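Local coordinates for NADP-dependent glyceraldehyde-3-phosphate dehydrogenase (Bacillus halodurans, PDB 3PRL), which probably oxidises glyceraldehyde 3-phosphate to 3-phosphoglycerate with NADP+ as coenzyme, without taking up inorganic phosphate, at residues A278-S283 against N441-R446. Sequence-based numbering, arbitrary orientation.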
loop_
_atom_site.group_PDB
_atom_site.type_symbol
_atom_site.label_atom_id
_atom_site.label_comp_id
_atom_site.label_asym_id
_atom_site.label_seq_id
_atom_site.Cartn_x
_atom_site.Cartn_y
_atom_site.Cartn_z
ATOM N N ALA D 278 -37.320 6.961 7.660
ATOM C CA ALA D 278 -38.293 7.611 6.772
ATOM C C ALA D 278 -37.662 8.781 6.006
ATOM O O ALA D 278 -37.907 8.967 4.808
ATOM C CB ALA D 278 -39.530 8.075 7.556
ATOM N N SER D 279 -36.850 9.561 6.712
ATOM C CA SER D 279 -36.181 10.705 6.118
ATOM C C SER D 279 -35.091 10.296 5.115
ATOM O O SER D 279 -35.036 10.842 4.021
ATOM C CB SER D 279 -35.623 11.621 7.202
ATOM O OG SER D 279 -35.150 12.817 6.620
ATOM N N GLN D 280 -34.253 9.329 5.475
ATOM C CA GLN D 280 -33.234 8.814 4.536
ATOM C C GLN D 280 -33.905 8.221 3.291
ATOM O O GLN D 280 -33.503 8.507 2.158
ATOM C CB GLN D 280 -32.313 7.779 5.212
ATOM C CG GLN D 280 -31.292 8.351 6.241
ATOM C CD GLN D 280 -30.216 9.253 5.608
ATOM O OE1 GLN D 280 -29.280 8.780 4.973
ATOM N NE2 GLN D 280 -30.349 10.559 5.800
ATOM N N ILE D 281 -34.941 7.412 3.509
ATOM C CA ILE D 281 -35.701 6.794 2.414
ATOM C C ILE D 281 -36.226 7.812 1.399
ATOM O O ILE D 281 -35.930 7.694 0.209
ATOM C CB ILE D 281 -36.828 5.845 2.933
ATOM C CG1 ILE D 281 -36.212 4.578 3.528
ATOM C CG2 ILE D 281 -37.774 5.430 1.823
ATOM C CD1 ILE D 281 -35.001 4.091 2.788
ATOM N N VAL D 282 -36.971 8.813 1.866
ATOM C CA VAL D 282 -37.538 9.827 0.975
ATOM C C VAL D 282 -36.474 10.690 0.277
ATOM O O VAL D 282 -36.525 10.863 -0.942
ATOM C CB VAL D 282 -38.589 10.700 1.692
ATOM C CG1 VAL D 282 -38.997 11.884 0.815
ATOM C CG2 VAL D 282 -39.797 9.858 2.062
ATOM N N SER D 283 -35.526 11.226 1.042
ATOM C CA SER D 283 -34.401 11.983 0.469
ATOM C C SER D 283 -33.709 11.266 -0.708
ATOM O O SER D 283 -33.418 11.879 -1.739
ATOM C CB SER D 283 -33.371 12.321 1.549
ATOM O OG SER D 283 -32.179 12.849 0.983
ATOM N N ASN D 441 -27.860 2.351 8.155
ATOM C CA ASN D 441 -28.621 3.449 8.753
ATOM C C ASN D 441 -28.498 4.762 8.012
ATOM O O ASN D 441 -28.521 5.826 8.611
ATOM C CB ASN D 441 -28.235 3.651 10.223
ATOM C CG ASN D 441 -29.033 2.783 11.155
ATOM O OD1 ASN D 441 -30.233 2.564 10.958
ATOM N ND2 ASN D 441 -28.375 2.282 12.186
ATOM N N ALA D 442 -28.361 4.670 6.698
ATOM C CA ALA D 442 -28.271 5.841 5.827
ATOM C C ALA D 442 -28.682 5.401 4.436
ATOM O O ALA D 442 -28.741 4.198 4.156
ATOM C CB ALA D 442 -26.856 6.384 5.798
ATOM N N LYS D 443 -28.961 6.382 3.580
ATOM C CA LYS D 443 -29.463 6.112 2.241
ATOM C C LYS D 443 -28.344 5.570 1.360
ATOM O O LYS D 443 -27.174 5.566 1.766
ATOM C CB LYS D 443 -30.085 7.375 1.627
ATOM C CG LYS D 443 -29.115 8.552 1.407
ATOM C CD LYS D 443 -29.878 9.864 1.219
ATOM C CE LYS D 443 -28.990 11.011 0.747
ATOM N NZ LYS D 443 -29.679 12.365 0.855
ATOM N N THR D 444 -28.704 5.103 0.164
ATOM C CA THR D 444 -27.681 4.710 -0.806
ATOM C C THR D 444 -27.232 5.959 -1.562
ATOM O O THR D 444 -28.020 6.854 -1.820
ATOM C CB THR D 444 -28.135 3.597 -1.802
ATOM O OG1 THR D 444 -29.328 4.004 -2.474
ATOM C CG2 THR D 444 -28.428 2.307 -1.066
ATOM N N GLU D 445 -25.955 6.011 -1.907
ATOM C CA GLU D 445 -25.421 7.118 -2.703
ATOM C C GLU D 445 -24.087 6.697 -3.271
ATOM O O GLU D 445 -23.411 5.821 -2.732
ATOM C CB GLU D 445 -25.249 8.397 -1.865
ATOM C CG GLU D 445 -24.029 8.359 -0.950
ATOM C CD GLU D 445 -24.013 9.459 0.086
ATOM O OE1 GLU D 445 -24.269 10.640 -0.282
ATOM O OE2 GLU D 445 -23.746 9.121 1.268
ATOM N N ARG D 446 -23.710 7.357 -4.351
ATOM C CA ARG D 446 -22.446 7.110 -5.002
ATOM C C ARG D 446 -21.298 7.628 -4.133
ATOM O O ARG D 446 -20.299 6.936 -3.928
ATOM C CB ARG D 446 -22.444 7.804 -6.361
ATOM C CG ARG D 446 -21.371 7.282 -7.283
ATOM C CD ARG D 446 -20.773 8.411 -8.087
ATOM N NE ARG D 446 -19.524 8.025 -8.746
ATOM C CZ ARG D 446 -19.448 7.454 -9.940
ATOM N NH1 ARG D 446 -18.256 7.170 -10.449
ATOM N NH2 ARG D 446 -20.548 7.150 -10.622
#
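Q280 and S283, one turn apart on helix 274-286, each take a hydrogen bond from K443 in the loop that follows strand 437-440. Both elements belong to the catalytic domain of the aldehyde dehydrogenase fold, built round strands 264-268, 296-302, 391-397 and 415-419, and the contact ties helix 274-286, on its partly exposed face, to the loop leaving the edge of the sheet. The backbone N of K443 donates to OE1 of Q280 at 2.8 Å, with an N-H...O angle of 150° and the donor tilted 18° from the carbonyl plane. A bend at chi2 folds the end of Q280 and brings its amide oxygen to the loop backbone. OE1 of Q280 also lies 3.2 Å from CA of A442. The distance from OE1 of Q280 to CB of A442 is 3.5 Å, and A442 also packs on N482 of the second subunit. K443 then reaches across the face of the helix from Q280 to S283: its CG sits between the backbone N and the carbonyl carbon (chi1 63°), and from there the extended chain carries NZ of K443 to OG of S283 at 2.5 Å, a short hydrogen bond. The OG of S283, turned anti to its backbone N, faces NZ. The methylenes of K443 lie between the two bonds, with CG 3.6 Å from OE1 of Q280 and CB 3.6 Å from the main-chain O of Q280. Elsewhere in loop 441-446, the carbonyl O of A442 bonds to OG of S417 on strand 415-419, and R446 forms a salt bridge with E259, the predicted active-site glutamate. I281 turns its side chain to F419 and I296 of the sheet, while CD of K443 passes 3.8 Å from OG of S283.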